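Local coordinates for protein 3-hydroxy-3-methylglutaryl-CoA lyase (Acinetobacter baumannii, PDB 6NDS) that is a lyase of the HMGL-like family, with a TIM-barrel fold, and holds a zinc ion and coenzyme A in this crystal, at residues Ala191-Ser201 with Leu222-Val233; Arg237-Leu245 with Gly256-Val264. All coordinates share one frame; numbering follows the deposited sequence.

Contact 1. Residues Ala191-Ser201 with Leu222-Val233; sequences ANPVQVKRIVS and LGLTNVLAAYEV. With ACT (acetate ion), chain E; ACT (acetate ion), chain D.
Lys-197 runs across the C-terminal turn of helix 223-232, and its atoms can be followed outward one by one. CB lies 4.0 Å from CG1 of Val-233; CG meets that same methyl and also the backbone O of Ala-229, and CD stays over both. CE then passes close to OE1 of Glu-232, and NZ completes a salt bridge of 2.9 Å to OE1 of Glu-232, met nearly along its C-O axis. The lysine chain is extended beyond CG (chi2 to chi4 all near 180°), which accounts for this reach: the aliphatic part lies over a methyl of Val-233 and the carbonyl oxygen of Ala-229, and the ammonium emerges at the partly exposed edge.

At the other end of the interface the evidence is polar. ND2 of Asn-226 donates to the backbone O of Ala-191 at 3.1 Å and nearly straight (163°), yet from above the carbonyl plane rather than along a lone pair; the acceptor itself lies close to the amide plane of Asn-226. OD1 of Asn-226 meanwhile rests against the ring of Pro-193, 3.3 Å from its CD. CG of Pro-193 packs on CG2 of Thr-225, whose OG1 hydrogen-bonds Thr-225 of the second subunit, so this corner borders the dimer interface.

Between these ends the packing is through small side chains. CB of Ala-229 sits 3.8 Å from CB of Pro-193, and CB of Ala-230 lies equally far from CG1 of Val-196, consistent with the 8.5 Å closest approach of the helix axes. Asn-192 and Gln-195 form a capping box that starts helix 193-203. The axes cross at -37°; two successive outer helices, each following a parallel strand, pack side by side here, as in a TIM barrel.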
loop_
_atom_site.group_PDB
_atom_site.type_symbol
_atom_site.label_atom_id
_atom_site.label_comp_id
_atom_site.label_asym_id
_atom_site.label_seq_id
_atom_site.Cartn_x
_atom_site.Cartn_y
_atom_site.Cartn_z
ATOM N N ALA A 191 -4.619 1.028 -11.951
ATOM C CA ALA A 191 -3.332 0.735 -12.583
ATOM C C ALA A 191 -2.567 -0.379 -11.863
ATOM O O ALA A 191 -2.727 -0.601 -10.659
ATOM C CB ALA A 191 -2.453 1.988 -12.624
ATOM N N ASN A 192 -1.735 -1.090 -12.617
ATOM C CA ASN A 192 -0.810 -2.071 -12.064
ATOM C C ASN A 192 0.597 -1.756 -12.557
ATOM O O ASN A 192 0.768 -1.060 -13.561
ATOM C CB ASN A 192 -1.206 -3.510 -12.441
ATOM C CG ASN A 192 -0.981 -3.822 -13.906
ATOM O OD1 ASN A 192 0.159 -4.038 -14.346
ATOM N ND2 ASN A 192 -2.066 -3.884 -14.669
ATOM N N PRO A 193 1.628 -2.251 -11.862
ATOM C CA PRO A 193 3.004 -1.809 -12.182
ATOM C C PRO A 193 3.481 -2.141 -13.589
ATOM O O PRO A 193 4.231 -1.345 -14.166
ATOM C CB PRO A 193 3.848 -2.531 -11.126
ATOM C CG PRO A 193 2.919 -2.753 -9.989
ATOM C CD PRO A 193 1.547 -2.955 -10.569
ATOM N N VAL A 194 3.115 -3.298 -14.150
ATOM C CA VAL A 194 3.569 -3.629 -15.500
ATOM C C VAL A 194 2.948 -2.673 -16.508
ATOM O O VAL A 194 3.630 -2.145 -17.398
ATOM C CB VAL A 194 3.251 -5.094 -15.837
ATOM C CG1 VAL A 194 3.504 -5.359 -17.318
ATOM C CG2 VAL A 194 4.111 -6.002 -14.987
ATOM N N GLN A 195 1.644 -2.434 -16.370
ATOM C CA GLN A 195 0.952 -1.469 -17.216
ATOM C C GLN A 195 1.556 -0.080 -17.071
ATOM O O GLN A 195 1.751 0.634 -18.065
ATOM C CB GLN A 195 -0.528 -1.452 -16.843
ATOM C CG GLN A 195 -1.364 -0.351 -17.468
ATOM C CD GLN A 195 -2.662 -0.165 -16.693
ATOM O OE1 GLN A 195 -2.682 -0.327 -15.477
ATOM N NE2 GLN A 195 -3.744 0.161 -17.392
ATOM N N VAL A 196 1.868 0.317 -15.836
ATOM C CA VAL A 196 2.478 1.622 -15.605
ATOM C C VAL A 196 3.810 1.731 -16.334
ATOM O O VAL A 196 4.096 2.743 -16.982
ATOM C CB VAL A 196 2.636 1.873 -14.097
ATOM C CG1 VAL A 196 3.583 3.048 -13.844
ATOM C CG2 VAL A 196 1.259 2.138 -13.472
ATOM N N LYS A 197 4.653 0.697 -16.243
ATOM C CA LYS A 197 5.947 0.790 -16.924
ATOM C C LYS A 197 5.768 0.948 -18.431
ATOM O O LYS A 197 6.472 1.744 -19.068
ATOM C CB LYS A 197 6.815 -0.426 -16.590
ATOM C CG LYS A 197 7.377 -0.362 -15.162
ATOM C CD LYS A 197 8.385 -1.471 -14.901
ATOM C CE LYS A 197 8.971 -1.366 -13.490
ATOM N NZ LYS A 197 10.125 -2.314 -13.320
ATOM N N ARG A 198 4.805 0.225 -19.017
ATOM C CA ARG A 198 4.586 0.299 -20.457
ATOM C C ARG A 198 4.112 1.687 -20.874
ATOM O O ARG A 198 4.639 2.275 -21.828
ATOM C CB ARG A 198 3.582 -0.771 -20.883
ATOM C CG ARG A 198 3.147 -0.674 -22.330
ATOM C CD ARG A 198 2.273 -1.862 -22.729
ATOM N NE ARG A 198 0.996 -1.895 -22.012
ATOM C CZ ARG A 198 0.710 -2.736 -21.017
ATOM N NH1 ARG A 198 1.611 -3.621 -20.601
ATOM N NH2 ARG A 198 -0.483 -2.700 -20.443
ATOM N N ILE A 199 3.119 2.230 -20.166
ATOM C CA ILE A 199 2.558 3.521 -20.550
ATOM C C ILE A 199 3.564 4.639 -20.296
ATOM O O ILE A 199 3.757 5.519 -21.147
ATOM C CB ILE A 199 1.226 3.778 -19.818
ATOM C CG1 ILE A 199 0.126 2.855 -20.370
ATOM C CG2 ILE A 199 0.820 5.245 -19.966
ATOM C CD1 ILE A 199 -1.226 2.950 -19.627
ATOM N N VAL A 200 4.226 4.622 -19.135
ATOM C CA VAL A 200 5.164 5.693 -18.816
ATOM C C VAL A 200 6.364 5.662 -19.758
ATOM O O VAL A 200 6.837 6.714 -20.210
ATOM C CB VAL A 200 5.599 5.614 -17.344
ATOM C CG1 VAL A 200 6.772 6.552 -17.091
ATOM C CG2 VAL A 200 4.425 5.964 -16.419
ATOM N N SER A 201 6.897 4.468 -20.049
ATOM C CA SER A 201 7.997 4.381 -21.007
ATOM C C SER A 201 7.610 5.010 -22.331
ATOM O O SER A 201 8.404 5.741 -22.935
ATOM C CB SER A 201 8.424 2.927 -21.220
ATOM O OG SER A 201 8.928 2.374 -20.016
ATOM N N LEU A 222 -2.294 -0.417 -4.663
ATOM C CA LEU A 222 -1.093 -0.475 -5.488
ATOM C C LEU A 222 -0.442 0.883 -5.708
ATOM O O LEU A 222 0.524 0.976 -6.482
ATOM C CB LEU A 222 -1.417 -1.113 -6.842
ATOM C CG LEU A 222 -1.892 -2.555 -6.717
ATOM C CD1 LEU A 222 -2.192 -3.104 -8.093
ATOM C CD2 LEU A 222 -0.855 -3.395 -5.995
ATOM N N GLY A 223 -0.914 1.929 -5.031
ATOM C CA GLY A 223 -0.408 3.259 -5.285
ATOM C C GLY A 223 1.099 3.416 -5.191
ATOM O O GLY A 223 1.729 3.894 -6.141
ATOM N N LEU A 224 1.701 3.036 -4.060
ATOM C CA LEU A 224 3.147 3.228 -3.931
ATOM C C LEU A 224 3.922 2.259 -4.816
ATOM O O LEU A 224 5.013 2.600 -5.289
ATOM C CB LEU A 224 3.586 3.083 -2.468
ATOM C CG LEU A 224 3.068 4.195 -1.547
ATOM C CD1 LEU A 224 3.585 3.935 -0.145
ATOM C CD2 LEU A 224 3.527 5.560 -2.054
ATOM N N THR A 225 3.384 1.061 -5.051
ATOM C CA THR A 225 4.033 0.130 -5.970
ATOM C C THR A 225 4.059 0.705 -7.384
ATOM O O THR A 225 5.060 0.579 -8.106
ATOM C CB THR A 225 3.321 -1.220 -5.929
ATOM O OG1 THR A 225 3.247 -1.656 -4.559
ATOM C CG2 THR A 225 4.078 -2.244 -6.725
ATOM N N ASN A 226 2.985 1.392 -7.769
ATOM C CA ASN A 226 2.947 2.031 -9.082
ATOM C C ASN A 226 3.895 3.223 -9.161
ATOM O O ASN A 226 4.474 3.483 -10.225
ATOM C CB ASN A 226 1.512 2.461 -9.411
ATOM C CG ASN A 226 0.601 1.296 -9.701
ATOM O OD1 ASN A 226 1.038 0.236 -10.174
ATOM N ND2 ASN A 226 -0.714 1.481 -9.452
ATOM N N VAL A 227 4.022 4.001 -8.076
ATOM C CA VAL A 227 5.015 5.079 -8.048
ATOM C C VAL A 227 6.404 4.522 -8.308
ATOM O O VAL A 227 7.155 5.049 -9.135
ATOM C CB VAL A 227 4.985 5.829 -6.702
ATOM C CG1 VAL A 227 6.211 6.764 -6.594
ATOM C CG2 VAL A 227 3.704 6.617 -6.593
ATOM N N LEU A 228 6.789 3.488 -7.560
ATOM C CA LEU A 228 8.145 2.962 -7.700
ATOM C C LEU A 228 8.362 2.372 -9.090
ATOM O O LEU A 228 9.443 2.526 -9.676
ATOM C CB LEU A 228 8.418 1.927 -6.598
ATOM C CG LEU A 228 9.890 1.590 -6.335
ATOM C CD1 LEU A 228 10.683 2.849 -6.030
ATOM C CD2 LEU A 228 10.007 0.587 -5.186
ATOM N N ALA A 229 7.344 1.708 -9.649
ATOM C CA ALA A 229 7.468 1.180 -11.007
ATOM C C ALA A 229 7.671 2.300 -12.022
ATOM O O ALA A 229 8.497 2.174 -12.936
ATOM C CB ALA A 229 6.242 0.347 -11.384
ATOM N N ALA A 230 6.916 3.396 -11.889
ATOM C CA ALA A 230 7.101 4.542 -12.781
ATOM C C ALA A 230 8.484 5.165 -12.601
ATOM O O ALA A 230 9.145 5.532 -13.581
ATOM C CB ALA A 230 6.012 5.594 -12.528
ATOM N N TYR A 231 8.934 5.299 -11.350
ATOM C CA TYR A 231 10.272 5.835 -11.089
ATOM C C TYR A 231 11.351 4.983 -11.748
ATOM O O TYR A 231 12.331 5.516 -12.296
ATOM C CB TYR A 231 10.506 5.915 -9.578
ATOM C CG TYR A 231 11.823 6.572 -9.192
ATOM C CD1 TYR A 231 11.903 7.935 -8.966
ATOM C CD2 TYR A 231 12.979 5.816 -9.061
ATOM C CE1 TYR A 231 13.107 8.532 -8.609
ATOM C CE2 TYR A 231 14.180 6.402 -8.716
ATOM C CZ TYR A 231 14.239 7.755 -8.491
ATOM O OH TYR A 231 15.450 8.325 -8.147
ATOM N N GLU A 232 11.189 3.657 -11.710
ATOM C CA GLU A 232 12.186 2.753 -12.274
ATOM C C GLU A 232 12.358 2.926 -13.783
ATOM O O GLU A 232 13.432 2.603 -14.306
ATOM C CB GLU A 232 11.827 1.298 -11.920
ATOM C CG GLU A 232 12.013 0.985 -10.416
ATOM C CD GLU A 232 11.483 -0.382 -9.984
ATOM O OE1 GLU A 232 10.778 -1.047 -10.775
ATOM O OE2 GLU A 232 11.774 -0.789 -8.833
ATOM N N VAL A 233 11.356 3.444 -14.496
ATOM C CA VAL A 233 11.484 3.694 -15.930
ATOM C C VAL A 233 11.650 5.181 -16.245
ATOM O O VAL A 233 11.555 5.572 -17.411
ATOM C CB VAL A 233 10.316 3.081 -16.727
ATOM C CG1 VAL A 233 10.333 1.555 -16.612
ATOM C CG2 VAL A 233 8.969 3.641 -16.277
HETATM C C ACT E . -0.417 -5.702 -18.127
HETATM O O ACT E . -1.301 -4.814 -17.953
HETATM O OXT ACT E . 0.243 -5.974 -19.170
HETATM C CH3 ACT E . -0.084 -6.595 -16.894
HETATM C C ACT D . 18.223 6.445 -5.898
HETATM O O ACT D . 17.723 6.765 -7.014
HETATM O OXT ACT D . 18.088 5.367 -5.246
HETATM C CH3 ACT D . 19.136 7.515 -5.223
HETATM O O HOH W 1 11.108 -3.389 -11.291
#

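Contact 2. Residues Arg237-Leu245 with Gly256-Val264; sequences RFDAALGGL and GNICTEDLV
The carboxylate of Glu-261 receives the backbone N of Gly-243 at the syn side of OE1, 3.1 Å away and 18° out of the carboxylate plane, while CD1 of Leu-242 also touches OE1. The Glu-261 chain bends at chi2 (-92°), which folds the acid back toward the glycine turn; OE2 is held by Ser-298 and Ser-285. CB of Asn-257 packs 3.7 Å from CB of Ala-241, and its amide OD1 is 4.0 Å from the same methyl. ND2 of Asn-257 bonds to Asp-25, a zinc ligand, and shares a water with O of Asp-239, so the amide is second shell to the metal.

Backbone pairing fixes the register: N of Ala-241 donates to O of Ile-258 at 2.9 Å, nearly along the C=O axis, and O of Ala-241 accepts from N of Thr-260 at 3.0 Å. N of Gly-244 reaches that same oxygen from the opposite face of its plane. This single beta bridge joins the C-terminal exit of barrel strand 237-240 to the start of helix 260-270, the last strand of the TIM barrel to the helix that follows.

On the Ala-240 side of the bridge, CG1 of Ile-258 packs 3.8 Å from CB of Ala-240, and CD2 of Leu-263 approaches the same methyl. OG1 of Thr-260 crowds the peptide of Ala-241 and Leu-242, but bonds to Glu-20. SG of Cys-259 takes a weak capping bond from N of Asp-262 (3.6 Å).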
loop_
_atom_site.group_PDB
_atom_site.type_symbol
_atom_site.label_atom_id
_atom_site.label_comp_id
_atom_site.label_asym_id
_atom_site.label_seq_id
_atom_site.Cartn_x
_atom_site.Cartn_y
_atom_site.Cartn_z
ATOM N N ARG A 237 7.942 13.129 -11.335
ATOM C CA ARG A 237 6.975 14.034 -10.711
ATOM C C ARG A 237 5.720 13.262 -10.328
ATOM O O ARG A 237 5.125 12.592 -11.178
ATOM C CB ARG A 237 6.611 15.179 -11.660
ATOM C CG ARG A 237 7.803 16.095 -12.048
ATOM C CD ARG A 237 7.462 17.137 -13.130
ATOM N NE ARG A 237 6.304 17.937 -12.748
ATOM C CZ ARG A 237 5.686 18.811 -13.527
ATOM N NH1 ARG A 237 6.129 19.066 -14.753
ATOM N NH2 ARG A 237 4.615 19.450 -13.066
ATOM N N PHE A 238 5.311 13.362 -9.052
ATOM C CA PHE A 238 4.192 12.563 -8.549
ATOM C C PHE A 238 3.292 13.409 -7.664
ATOM O O PHE A 238 3.782 14.095 -6.765
ATOM C CB PHE A 238 4.683 11.337 -7.755
ATOM C CG PHE A 238 5.460 10.361 -8.585
ATOM C CD1 PHE A 238 4.816 9.302 -9.204
ATOM C CD2 PHE A 238 6.830 10.519 -8.769
ATOM C CE1 PHE A 238 5.527 8.396 -9.984
ATOM C CE2 PHE A 238 7.557 9.622 -9.536
ATOM C CZ PHE A 238 6.914 8.552 -10.146
ATOM N N ASP A 239 1.983 13.338 -7.920
ATOM C CA ASP A 239 0.983 13.967 -7.062
ATOM C C ASP A 239 0.654 13.075 -5.860
ATOM O O ASP A 239 0.574 11.850 -5.973
ATOM C CB ASP A 239 -0.314 14.227 -7.832
ATOM C CG ASP A 239 -0.199 15.342 -8.872
ATOM O OD1 ASP A 239 0.767 16.143 -8.830
ATOM O OD2 ASP A 239 -1.111 15.436 -9.727
ATOM N N ALA A 240 0.401 13.706 -4.714
ATOM C CA ALA A 240 0.008 12.977 -3.508
ATOM C C ALA A 240 -0.802 13.926 -2.640
ATOM O O ALA A 240 -0.717 15.142 -2.793
ATOM C CB ALA A 240 1.235 12.444 -2.746
ATOM N N ALA A 241 -1.617 13.363 -1.739
ATOM C CA ALA A 241 -2.438 14.166 -0.833
ATOM C C ALA A 241 -2.051 13.872 0.610
ATOM O O ALA A 241 -1.908 12.703 0.997
ATOM C CB ALA A 241 -3.928 13.887 -1.026
ATOM N N LEU A 242 -1.919 14.941 1.407
ATOM C CA LEU A 242 -1.687 14.813 2.841
ATOM C C LEU A 242 -2.687 13.849 3.468
ATOM O O LEU A 242 -3.899 13.947 3.239
ATOM C CB LEU A 242 -1.811 16.186 3.504
ATOM C CG LEU A 242 -1.497 16.241 5.003
ATOM C CD1 LEU A 242 0.009 16.129 5.213
ATOM C CD2 LEU A 242 -2.040 17.552 5.563
ATOM N N GLY A 243 -2.175 12.916 4.270
ATOM C CA GLY A 243 -3.034 11.979 4.972
ATOM C C GLY A 243 -3.735 10.960 4.099
ATOM O O GLY A 243 -4.543 10.180 4.619
ATOM N N GLY A 244 -3.486 10.950 2.790
ATOM C CA GLY A 244 -4.241 10.043 1.946
ATOM C C GLY A 244 -5.666 10.466 1.683
ATOM O O GLY A 244 -6.520 9.622 1.364
ATOM N N LEU A 245 -5.967 11.753 1.835
ATOM C CA LEU A 245 -7.270 12.267 1.455
ATOM C C LEU A 245 -7.488 12.071 -0.047
ATOM O O LEU A 245 -6.553 11.767 -0.794
ATOM C CB LEU A 245 -7.371 13.753 1.805
ATOM C CG LEU A 245 -7.244 14.089 3.294
ATOM C CD1 LEU A 245 -7.225 15.614 3.516
ATOM C CD2 LEU A 245 -8.389 13.451 4.054
ATOM N N GLY A 256 -8.868 7.583 -1.871
ATOM C CA GLY A 256 -7.833 8.561 -1.622
ATOM C C GLY A 256 -6.696 8.519 -2.624
ATOM O O GLY A 256 -6.363 7.485 -3.211
ATOM N N ASN A 257 -6.103 9.682 -2.823
ATOM C CA ASN A 257 -4.804 9.768 -3.460
ATOM C C ASN A 257 -3.787 8.971 -2.659
ATOM O O ASN A 257 -3.989 8.661 -1.476
ATOM C CB ASN A 257 -4.331 11.218 -3.516
ATOM C CG ASN A 257 -5.224 12.082 -4.358
ATOM O OD1 ASN A 257 -6.286 12.530 -3.917
ATOM N ND2 ASN A 257 -4.790 12.336 -5.588
ATOM N N ILE A 258 -2.645 8.692 -3.283
ATOM C CA ILE A 258 -1.546 8.190 -2.468
ATOM C C ILE A 258 -1.218 9.214 -1.389
ATOM O O ILE A 258 -1.301 10.436 -1.591
ATOM C CB ILE A 258 -0.307 7.841 -3.305
ATOM C CG1 ILE A 258 0.158 9.028 -4.129
ATOM C CG2 ILE A 258 -0.587 6.622 -4.199
ATOM C CD1 ILE A 258 1.581 8.840 -4.680
ATOM N N CYS A 259 -0.870 8.705 -0.215
ATOM C CA CYS A 259 -0.612 9.540 0.947
ATOM C C CYS A 259 0.769 10.188 0.865
ATOM O O CYS A 259 1.781 9.494 0.747
ATOM C CB CYS A 259 -0.718 8.663 2.189
ATOM S SG CYS A 259 -0.230 9.465 3.704
ATOM N N THR A 260 0.815 11.520 0.974
ATOM C CA THR A 260 2.080 12.235 0.798
ATOM C C THR A 260 3.137 11.757 1.782
ATOM O O THR A 260 4.279 11.499 1.394
ATOM C CB THR A 260 1.867 13.744 0.947
ATOM O OG1 THR A 260 0.797 14.139 0.091
ATOM C CG2 THR A 260 3.122 14.505 0.512
ATOM N N GLU A 261 2.791 11.652 3.068
ATOM C CA GLU A 261 3.840 11.287 4.015
ATOM C C GLU A 261 4.250 9.820 3.860
ATOM O O GLU A 261 5.408 9.477 4.120
ATOM C CB GLU A 261 3.411 11.615 5.450
ATOM C CG GLU A 261 2.165 10.912 5.936
ATOM C CD GLU A 261 0.873 11.695 5.707
ATOM O OE1 GLU A 261 0.814 12.590 4.835
ATOM O OE2 GLU A 261 -0.107 11.379 6.399
ATOM N N ASP A 262 3.345 8.949 3.404
ATOM C CA ASP A 262 3.756 7.579 3.106
ATOM C C ASP A 262 4.684 7.539 1.890
ATOM O O ASP A 262 5.655 6.776 1.876
ATOM C CB ASP A 262 2.528 6.679 2.887
ATOM C CG ASP A 262 1.655 6.525 4.143
ATOM O OD1 ASP A 262 2.005 7.083 5.206
ATOM O OD2 ASP A 262 0.602 5.841 4.068
ATOM N N LEU A 263 4.410 8.359 0.867
ATOM C CA LEU A 263 5.313 8.455 -0.286
ATOM C C LEU A 263 6.682 8.992 0.117
ATOM O O LEU A 263 7.723 8.433 -0.262
ATOM C CB LEU A 263 4.685 9.348 -1.360
ATOM C CG LEU A 263 5.617 9.798 -2.491
ATOM C CD1 LEU A 263 6.098 8.596 -3.288
ATOM C CD2 LEU A 263 4.884 10.803 -3.401
ATOM N N VAL A 264 6.705 10.078 0.891
ATOM C CA VAL A 264 7.980 10.663 1.296
ATOM C C VAL A 264 8.746 9.703 2.196
ATOM O O VAL A 264 9.965 9.588 2.086
ATOM C CB VAL A 264 7.770 12.034 1.962
ATOM C CG1 VAL A 264 9.118 12.618 2.476
ATOM C CG2 VAL A 264 7.120 13.010 0.974
HETATM O O HOH W 2 -2.176 11.075 -6.206
HETATM O O HOH W 3 -5.522 7.177 0.246
#

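Contact 1 closes before contact 2 opens along the chain, and helix 223-232 is followed directly by strand 237-240, so the two form consecutive steps of one barrel. Their centres lie about 16 Å apart, yet they touch: CG2 of Val-227 is 3.6 Å from CD1 of Ile-258, and CG1 of Val-227 packs on CD1 of Leu-263. Helix 223-232 therefore packs against helix 193-203 and also against the 256-264 segment. Contact 1 belongs to the outer helical layer and reaches the second subunit, whereas contact 2, centred about 9 Å from the chain centre, approaches the zinc site. Helix 223-232, a segment of contact 1, touches contact 2 through Val-227, so the two packing regions are continuous.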